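Local coordinates for sortase family protein (Clostridium perfringens, PDB 4D70), which catalyses transpeptidation as a class D sortase, probably cutting surface proteins at a sorting signal and joining them to an amine of the cell envelope, at residues 64-69 / 115-120; 73-78 / 101-106; 166-171 / 177-182. All blocks are in the same frame, centred on the assembly; numbering follows the deposited sequence. Where two conformers were deposited one is given.

All three contacts belong to the sortase beta-barrel. Their centres lie 14 Å apart for interactions 1 and 2, and 12 Å apart for each other pair. Interactions 1 and 2 share the barrel interior, where Ile64 CD1 packs on Ile105 CD1 at 3.8 Å. Interaction 1 also reaches the hairpin of interaction 3, with Phe117 CD2 3.8 Å from Thr169 CG2. Strands 101-109 and 163-171 run side by side, and a probable hydrogen bond from Thr166 N to Phe103 O (2.8 Å) joins interactions 2 and 3. The Cys170-Arg177 end of interaction 3 is the probable active site, as Cys170 closes the sortase signature sequence.

Interaction 1: residues 64-69 / 115-120; sequences IDIEKI and EVFRNI
Ile69 and Asn119 bring the two segments closest, with their CA atoms 6.3 Å apart where the chain turns off strand 60-66 and meets a loop. Residues 117-120 of that loop form a type I beta turn, closed by Ile120 N on Phe117 O at 3.0 Å. In segment 64-69, Ile69 N bonds back to Ile66 O at 3.2 Å. Ile69 does most of the touching. Its CG2 rests against the backbone O of Asn119 at 3.4 Å. Its CG1 branch sits between the backbone N and the carbonyl carbon (chi1 57°), and this carries CD1 across to Ile120 CA at 4.0 Å. The side chains of Asn119 and Ile69 slide past each other in opposite directions, and the Asn119 side-chain atom that meets CG2 is CB. Deeper in, Ile66 CD1 approaches the edge of the Phe117 ring, close to its plane, 4.2 Å from CE1. One face of that ring carries Val116 CG1, offset toward the rim. The side chains of Phe117 and Ile120 also pack on Ile167 and Thr169 of strand 163-171, while Ile66 and Ile69 also touch Leu123. The two segments therefore meet through methyl groups, a ring edge and turn backbone. Shape and the burial of apolar surface hold them together, while backbone bonds within each segment hold its bend.

Interaction 2: residues 73-78 / 101-106; sequences TVIAEG and GNFSIA
Ile75 meets Phe103 and Ile105 across the barrel interior. The strands are not direct neighbours here: the nearest CA atoms, those of Ile75 and Ile105, are 7.9 Å apart, and the contact is made by side chains alone. Ile75 uses both branches. Its CG1 lies beside the backbone N (chi1 -61°), and the extended second torsion sends CD1 out as the leading tip. That methyl meets Phe103 at the ring edge, in the ring plane, 3.8 Å from CZ and 4.1 Å from CE2. The Phe103 side chain comes from the opposite direction. Its CB bond is not aimed at Ile75, but CG lies opposite the backbone N (chi1 168°), and the far end of the ring swings in to close the distance. Ile105 crosses Ile75 at about a right angle. The two isoleucines touch twice, at CD1 to CD1 and at CG2 to CG2, each 4.1 Å. The contact is wholly apolar and buried. The short strand 88-90 lies between the two strands in the curled sheet, with Ile88 touching both isoleucines. The His90 ring meets that of Phe103, their planes about 30° apart. Strand 60-66 flanks strand 71-77 on its other edge, and strand 163-171 runs parallel to strand 101-109. Helix 29-39 is tied to strand 71-77 by a hydrogen bond between Glu30 and Thr73 OG1.

Interaction 3: residues 166-171 / 177-182; sequences TIVTCT and RYIVKA
This antiparallel beta hairpin of the sortase barrel pairs Thr166 with Lys181 at one end and Cys170 with Arg177 at the other. Residues 166-170 match the TLxTC signature of sortases, with isoleucine in place of leucine. Cys170 is therefore probably the nucleophile, and Arg177 is consistent with the family's active-site arginine. His108 touches both. Two hydrogen-bonded pairs hold the strands. Ile167 and Val180 exchange bonds, with Ile167 N on Val180 O at 2.8 Å. Thr169 and Tyr178 do the same, with Tyr178 N on Thr169 O at 2.8 Å. On one face, Val168 and Ile179 lie side by side, with CG1 to CD1 at 4.0 Å. Lys181 on the same face bends at its last torsion (chi4 -80°) and brings NZ back to donate to Thr166 OG1 at 2.8 Å. That NZ also bonds Val155 O, and Thr166 OG1 bonds Asn102, so the amine and the hydroxyl each have a second partner. On the opposite face, Thr169 and Tyr178 point the same way. One water links them, 2.8 Å from Thr169 OG1 and donating to Tyr178 O at 2.7 Å. Thr171 CG2 approaches the tyrosine ring at its edge. Arg177, bent at its second torsion, has NH1 held by Gly174 O. Cys170 SG lies over one face of this guanidinium, offset toward the rim and 3.4 Å from Arg177 NH1.

Interaction 1: residues 64-69 / 115-120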
loop_
_atom_site.group_PDB
_atom_site.type_symbol
_atom_site.label_atom_id
_atom_site.label_comp_id
_atom_site.label_asym_id
_atom_site.label_seq_id
_atom_site.Cartn_x
_atom_site.Cartn_y
_atom_site.Cartn_z
ATOM N N ILE A 64 -6.792 -2.875 -0.512
ATOM C CA ILE A 64 -5.956 -3.369 -1.589
ATOM C C ILE A 64 -6.415 -4.756 -1.999
ATOM O O ILE A 64 -6.576 -5.668 -1.177
ATOM C CB ILE A 64 -4.465 -3.360 -1.188
ATOM C CG1 ILE A 64 -3.578 -3.866 -2.352
ATOM C CG2 ILE A 64 -4.199 -4.219 0.071
ATOM C CD1 ILE A 64 -2.112 -3.465 -2.214
ATOM N N ASP A 65 -6.607 -4.936 -3.298
ATOM C CA ASP A 65 -6.898 -6.239 -3.892
ATOM C C ASP A 65 -5.952 -6.511 -5.032
ATOM O O ASP A 65 -5.802 -5.686 -5.924
ATOM C CB ASP A 65 -8.333 -6.234 -4.436
ATOM C CG ASP A 65 -9.350 -6.083 -3.338
ATOM O OD1 ASP A 65 -9.626 -7.118 -2.690
ATOM O OD2 ASP A 65 -9.771 -4.939 -3.049
ATOM N N ILE A 66 -5.251 -7.634 -4.952
ATOM C CA ILE A 66 -4.406 -8.132 -6.019
ATOM C C ILE A 66 -4.808 -9.560 -6.381
ATOM O O ILE A 66 -4.406 -10.537 -5.734
ATOM C CB ILE A 66 -2.935 -8.137 -5.622
ATOM C CG1 ILE A 66 -2.570 -6.769 -4.973
ATOM C CG2 ILE A 66 -2.124 -8.419 -6.813
ATOM C CD1 ILE A 66 -1.158 -6.720 -4.485
ATOM N N GLU A 67 -5.610 -9.659 -7.421
ATOM C CA GLU A 67 -6.254 -10.916 -7.782
ATOM C C GLU A 67 -5.211 -11.987 -8.030
ATOM O O GLU A 67 -5.401 -13.108 -7.614
ATOM C CB GLU A 67 -7.160 -10.750 -9.021
ATOM C CG GLU A 67 -8.318 -9.758 -8.846
ATOM C CD GLU A 67 -9.182 -10.035 -7.620
ATOM O OE1 GLU A 67 -9.449 -11.255 -7.381
ATOM O OE2 GLU A 67 -9.575 -9.042 -6.906
ATOM N N LYS A 68 -4.099 -11.642 -8.667
ATOM C CA LYS A 68 -3.124 -12.653 -9.112
ATOM C C LYS A 68 -2.528 -13.452 -7.975
ATOM O O LYS A 68 -2.200 -14.630 -8.157
ATOM C CB LYS A 68 -2.055 -11.988 -9.913
ATOM C CG LYS A 68 -0.954 -12.868 -10.453
ATOM C CD LYS A 68 -1.215 -13.198 -11.887
ATOM C CE LYS A 68 0.003 -13.838 -12.540
ATOM N NZ LYS A 68 1.182 -12.987 -12.767
ATOM N N ILE A 69 -2.465 -12.851 -6.791
ATOM C CA ILE A 69 -1.907 -13.516 -5.613
ATOM C C ILE A 69 -2.845 -13.602 -4.395
ATOM O O ILE A 69 -2.393 -13.882 -3.295
ATOM C CB ILE A 69 -0.561 -12.894 -5.207
ATOM C CG1 ILE A 69 -0.699 -11.395 -4.935
ATOM C CG2 ILE A 69 0.442 -13.168 -6.329
ATOM C CD1 ILE A 69 0.552 -10.783 -4.322
ATOM N N GLU A 115 3.177 -11.722 5.835
ATOM C CA GLU A 115 2.897 -12.962 5.178
ATOM C C GLU A 115 1.922 -12.683 4.041
ATOM O O GLU A 115 1.870 -13.474 3.111
ATOM C CB GLU A 115 2.365 -14.022 6.145
ATOM N N VAL A 116 1.163 -11.578 4.097
ATOM C CA VAL A 116 0.221 -11.235 3.018
ATOM C C VAL A 116 0.941 -11.090 1.675
ATOM O O VAL A 116 0.348 -11.360 0.640
ATOM C CB VAL A 116 -0.605 -9.956 3.345
ATOM C CG1 VAL A 116 0.223 -8.701 3.183
ATOM C CG2 VAL A 116 -1.828 -9.858 2.459
ATOM N N PHE A 117 2.213 -10.684 1.702
ATOM C CA PHE A 117 3.036 -10.615 0.476
ATOM C C PHE A 117 3.979 -11.775 0.253
ATOM O O PHE A 117 4.925 -11.659 -0.538
ATOM C CB PHE A 117 3.825 -9.313 0.434
ATOM C CG PHE A 117 2.964 -8.081 0.224
ATOM C CD1 PHE A 117 2.037 -8.021 -0.810
ATOM C CD2 PHE A 117 3.122 -6.990 1.019
ATOM C CE1 PHE A 117 1.248 -6.891 -0.992
ATOM C CE2 PHE A 117 2.372 -5.838 0.825
ATOM C CZ PHE A 117 1.419 -5.794 -0.165
ATOM N N ARG A 118 3.705 -12.910 0.906
ATOM C CA ARG A 118 4.590 -14.047 0.728
ATOM C C ARG A 118 4.732 -14.413 -0.746
ATOM O O ARG A 118 5.784 -14.853 -1.140
ATOM C CB ARG A 118 4.145 -15.272 1.533
ATOM C CG ARG A 118 2.838 -15.911 1.091
ATOM C CD ARG A 118 2.264 -16.810 2.194
ATOM N NE ARG A 118 0.936 -17.365 1.883
ATOM C CZ ARG A 118 0.696 -18.498 1.195
ATOM N NH1 ARG A 118 1.688 -19.249 0.694
ATOM N NH2 ARG A 118 -0.566 -18.888 1.000
ATOM N N ASN A 119 3.672 -14.246 -1.544
ATOM C CA ASN A 119 3.731 -14.551 -2.980
ATOM C C ASN A 119 3.903 -13.366 -3.938
ATOM O O ASN A 119 3.593 -13.443 -5.157
ATOM C CB ASN A 119 2.482 -15.299 -3.352
ATOM C CG ASN A 119 2.490 -16.700 -2.762
ATOM O OD1 ASN A 119 3.508 -17.377 -2.790
ATOM N ND2 ASN A 119 1.374 -17.119 -2.212
ATOM N N ILE A 120 4.429 -12.287 -3.430
ATOM C CA ILE A 120 4.573 -11.113 -4.284
ATOM C C ILE A 120 5.489 -11.350 -5.513
ATOM O O ILE A 120 5.331 -10.695 -6.567
ATOM C CB ILE A 120 4.995 -9.880 -3.461
ATOM C CG1 ILE A 120 4.698 -8.623 -4.263
ATOM C CG2 ILE A 120 6.468 -9.923 -3.027
ATOM C CD1 ILE A 120 4.694 -7.385 -3.456
#

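Interaction 2: residues 73-78 / 101-106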
loop_
_atom_site.group_PDB
_atom_site.type_symbol
_atom_site.label_atom_id
_atom_site.label_comp_id
_atom_site.label_asym_id
_atom_site.label_seq_id
_atom_site.Cartn_x
_atom_site.Cartn_y
_atom_site.Cartn_z
ATOM N N THR A 73 -7.007 -7.096 1.354
ATOM C CA THR A 73 -6.908 -6.611 2.717
ATOM C C THR A 73 -6.956 -5.100 2.745
ATOM O O THR A 73 -7.571 -4.488 1.890
ATOM C CB THR A 73 -5.695 -7.224 3.454
ATOM O OG1 THR A 73 -5.742 -6.869 4.843
ATOM C CG2 THR A 73 -4.359 -6.729 2.887
ATOM N N VAL A 74 -6.377 -4.516 3.783
ATOM C CA VAL A 74 -6.487 -3.121 4.086
ATOM C C VAL A 74 -5.073 -2.543 4.192
ATOM O O VAL A 74 -4.130 -3.274 4.473
ATOM C CB VAL A 74 -7.211 -2.886 5.435
ATOM C CG1 VAL A 74 -6.402 -3.445 6.611
ATOM C CG2 VAL A 74 -7.503 -1.432 5.668
ATOM N N ILE A 75 -4.971 -1.242 3.932
ATOM C CA ILE A 75 -3.749 -0.489 4.099
ATOM C C ILE A 75 -3.903 0.441 5.237
ATOM O O ILE A 75 -4.835 1.198 5.256
ATOM C CB ILE A 75 -3.354 0.258 2.835
ATOM C CG1 ILE A 75 -3.115 -0.785 1.713
ATOM C CG2 ILE A 75 -2.057 1.093 3.074
ATOM C CD1 ILE A 75 -3.077 -0.183 0.342
ATOM N N ALA A 76 -2.966 0.381 6.184
ATOM C CA ALA A 76 -2.975 1.330 7.334
ATOM C C ALA A 76 -2.089 2.529 7.081
ATOM O O ALA A 76 -1.119 2.439 6.352
ATOM C CB ALA A 76 -2.506 0.621 8.596
ATOM N N GLU A 77 -2.379 3.648 7.726
ATOM C CA GLU A 77 -1.471 4.765 7.700
ATOM C C GLU A 77 -0.228 4.560 8.537
ATOM O O GLU A 77 -0.288 4.046 9.633
ATOM C CB GLU A 77 -2.171 6.042 8.162
ATOM C CG GLU A 77 -1.310 7.307 8.150
ATOM C CD GLU A 77 -0.814 7.731 6.773
ATOM O OE1 GLU A 77 -1.169 7.090 5.765
ATOM O OE2 GLU A 77 -0.047 8.712 6.687
ATOM N N GLY A 78 0.925 4.939 7.984
ATOM C CA GLY A 78 2.177 4.843 8.678
ATOM C C GLY A 78 3.040 3.688 8.282
ATOM O O GLY A 78 2.555 2.669 7.761
ATOM N N GLY A 101 2.022 11.824 -8.001
ATOM C CA GLY A 101 3.067 11.314 -7.127
ATOM C C GLY A 101 2.983 9.811 -7.024
ATOM O O GLY A 101 2.433 9.150 -7.907
ATOM N N ASN A 102 3.526 9.287 -5.935
ATOM C CA ASN A 102 3.842 7.863 -5.869
ATOM C C ASN A 102 3.365 7.361 -4.527
ATOM O O ASN A 102 4.038 7.485 -3.541
ATOM C CB ASN A 102 5.337 7.714 -6.115
ATOM C CG ASN A 102 5.919 6.395 -5.633
ATOM O OD1 ASN A 102 5.236 5.393 -5.610
ATOM N ND2 ASN A 102 7.194 6.391 -5.294
ATOM N N PHE A 103 2.183 6.751 -4.533
ATOM C CA PHE A 103 1.548 6.168 -3.356
ATOM C C PHE A 103 2.373 4.928 -2.972
ATOM O O PHE A 103 2.355 3.935 -3.703
ATOM C CB PHE A 103 0.097 5.755 -3.747
ATOM C CG PHE A 103 -0.595 4.886 -2.738
ATOM C CD1 PHE A 103 -0.750 5.316 -1.415
ATOM C CD2 PHE A 103 -1.132 3.663 -3.097
ATOM C CE1 PHE A 103 -1.377 4.509 -0.487
ATOM C CE2 PHE A 103 -1.745 2.846 -2.159
ATOM C CZ PHE A 103 -1.881 3.274 -0.855
ATOM N N SER A 104 3.059 5.018 -1.834
ATOM C CA SER A 104 4.000 4.017 -1.414
ATOM C C SER A 104 3.601 3.245 -0.177
ATOM O O SER A 104 3.118 3.799 0.810
ATOM C CB SER A 104 5.344 4.645 -1.140
ATOM O OG SER A 104 5.849 5.238 -2.306
ATOM N N ILE A 105 3.738 1.932 -0.267
ATOM C CA ILE A 105 3.314 1.042 0.801
ATOM C C ILE A 105 4.412 0.103 1.193
ATOM O O ILE A 105 5.259 -0.298 0.359
ATOM C CB ILE A 105 1.967 0.383 0.532
ATOM C CG1 ILE A 105 1.925 -0.490 -0.693
ATOM C CG2 ILE A 105 0.957 1.511 0.340
ATOM C CD1 ILE A 105 0.662 -1.337 -0.806
ATOM N N ALA A 106 4.419 -0.270 2.467
ATOM C CA ALA A 106 5.499 -1.116 3.043
ATOM C C ALA A 106 4.871 -2.407 3.462
ATOM O O ALA A 106 3.833 -2.423 4.144
ATOM C CB ALA A 106 6.120 -0.441 4.250
#

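Interaction 3: residues 166-171 / 177-182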
loop_
_atom_site.group_PDB
_atom_site.type_symbol
_atom_site.label_atom_id
_atom_site.label_comp_id
_atom_site.label_asym_id
_atom_site.label_seq_id
_atom_site.Cartn_x
_atom_site.Cartn_y
_atom_site.Cartn_z
ATOM N N THR A 166 3.908 2.202 -5.343
ATOM C CA THR A 166 5.121 1.422 -5.041
ATOM C C THR A 166 4.830 0.515 -3.880
ATOM O O THR A 166 4.193 0.920 -2.936
ATOM C CB THR A 166 6.309 2.348 -4.622
ATOM O OG1 THR A 166 6.631 3.251 -5.706
ATOM C CG2 THR A 166 7.619 1.533 -4.319
ATOM N N ILE A 167 5.261 -0.740 -3.995
ATOM C CA ILE A 167 5.216 -1.703 -2.879
ATOM C C ILE A 167 6.631 -2.103 -2.543
ATOM O O ILE A 167 7.383 -2.463 -3.414
ATOM C CB ILE A 167 4.426 -2.972 -3.250
ATOM C CG1 ILE A 167 3.022 -2.593 -3.737
ATOM C CG2 ILE A 167 4.384 -3.915 -2.042
ATOM C CD1 ILE A 167 2.061 -3.739 -3.918
ATOM N N VAL A 168 7.008 -1.959 -1.300
ATOM C CA VAL A 168 8.328 -2.327 -0.816
ATOM C C VAL A 168 8.255 -3.526 0.138
ATOM O O VAL A 168 7.573 -3.456 1.169
ATOM C CB VAL A 168 8.945 -1.152 0.006
ATOM C CG1 VAL A 168 10.391 -1.465 0.446
ATOM C CG2 VAL A 168 8.913 0.105 -0.830
ATOM N N THR A 169 8.956 -4.593 -0.206
ATOM C CA THR A 169 9.110 -5.777 0.654
ATOM C C THR A 169 10.577 -6.131 0.671
ATOM O O THR A 169 11.393 -5.420 0.095
ATOM C CB THR A 169 8.286 -6.982 0.137
ATOM O OG1 THR A 169 8.604 -7.276 -1.250
ATOM C CG2 THR A 169 6.828 -6.729 0.232
ATOM N N CYS A 170 10.945 -7.232 1.338
ATOM C CA CYS A 170 12.322 -7.706 1.384
ATOM C C CYS A 170 12.559 -8.899 0.466
ATOM O O CYS A 170 11.661 -9.662 0.169
ATOM C CB CYS A 170 12.690 -8.165 2.842
ATOM S SG CYS A 170 12.537 -6.815 4.000
ATOM N N THR A 171 13.809 -9.103 0.126
ATOM C CA THR A 171 14.224 -10.284 -0.575
ATOM C C THR A 171 15.683 -10.593 -0.241
ATOM O O THR A 171 16.355 -9.838 0.473
ATOM C CB THR A 171 13.978 -10.148 -2.095
ATOM O OG1 THR A 171 14.175 -11.420 -2.715
ATOM C CG2 THR A 171 14.916 -9.105 -2.737
ATOM N N ARG A 177 15.837 -5.167 -0.896
ATOM C CA ARG A 177 14.452 -4.729 -1.004
ATOM C C ARG A 177 13.901 -5.073 -2.346
ATOM O O ARG A 177 14.551 -4.845 -3.363
ATOM C CB ARG A 177 14.317 -3.224 -0.744
ATOM C CG ARG A 177 14.761 -2.827 0.681
ATOM C CD ARG A 177 13.968 -3.552 1.745
ATOM N NE ARG A 177 14.464 -3.324 3.122
ATOM C CZ ARG A 177 15.188 -4.185 3.845
ATOM N NH1 ARG A 177 15.597 -5.364 3.360
ATOM N NH2 ARG A 177 15.526 -3.861 5.076
ATOM N N TYR A 178 12.700 -5.610 -2.357
ATOM C CA TYR A 178 12.040 -6.005 -3.594
ATOM C C TYR A 178 10.980 -4.924 -3.812
ATOM O O TYR A 178 10.152 -4.634 -2.918
ATOM C CB TYR A 178 11.396 -7.369 -3.402
ATOM C CG TYR A 178 10.847 -7.997 -4.670
ATOM C CD1 TYR A 178 11.647 -8.805 -5.453
ATOM C CD2 TYR A 178 9.525 -7.852 -5.030
ATOM C CE1 TYR A 178 11.149 -9.414 -6.592
ATOM C CE2 TYR A 178 9.014 -8.449 -6.208
ATOM C CZ TYR A 178 9.807 -9.234 -6.943
ATOM O OH TYR A 178 9.308 -9.825 -8.073
ATOM N N ILE A 179 11.035 -4.310 -4.970
ATOM C CA ILE A 179 10.222 -3.152 -5.336
ATOM C C ILE A 179 9.294 -3.476 -6.499
ATOM O O ILE A 179 9.720 -3.863 -7.552
ATOM C CB ILE A 179 11.133 -1.989 -5.750
ATOM C CG1 ILE A 179 12.279 -1.758 -4.708
ATOM C CG2 ILE A 179 10.323 -0.726 -5.972
ATOM C CD1 ILE A 179 11.803 -1.500 -3.299
ATOM N N VAL A 180 8.015 -3.187 -6.327
ATOM C CA VAL A 180 7.020 -3.277 -7.371
ATOM C C VAL A 180 6.461 -1.874 -7.565
ATOM O O VAL A 180 5.950 -1.291 -6.607
ATOM C CB VAL A 180 5.917 -4.244 -6.941
ATOM C CG1 VAL A 180 4.832 -4.321 -7.993
ATOM C CG2 VAL A 180 6.470 -5.660 -6.753
ATOM N N LYS A 181 6.524 -1.382 -8.792
ATOM C CA LYS A 181 5.939 -0.106 -9.167
ATOM C C LYS A 181 4.861 -0.308 -10.205
ATOM O O LYS A 181 4.941 -1.240 -11.052
ATOM C CB LYS A 181 7.019 0.851 -9.700
ATOM C CG LYS A 181 7.975 1.303 -8.527
ATOM C CD LYS A 181 8.929 2.416 -8.972
ATOM C CE LYS A 181 9.698 3.071 -7.813
ATOM N NZ LYS A 181 8.867 4.084 -7.094
ATOM N N ALA A 182 3.882 0.581 -10.179
ATOM C CA ALA A 182 2.706 0.433 -11.000
ATOM C C ALA A 182 2.201 1.860 -11.303
ATOM O O ALA A 182 2.372 2.789 -10.497
ATOM C CB ALA A 182 1.667 -0.380 -10.258
HETATM O O HOH W 1 7.601 -5.554 -3.230
#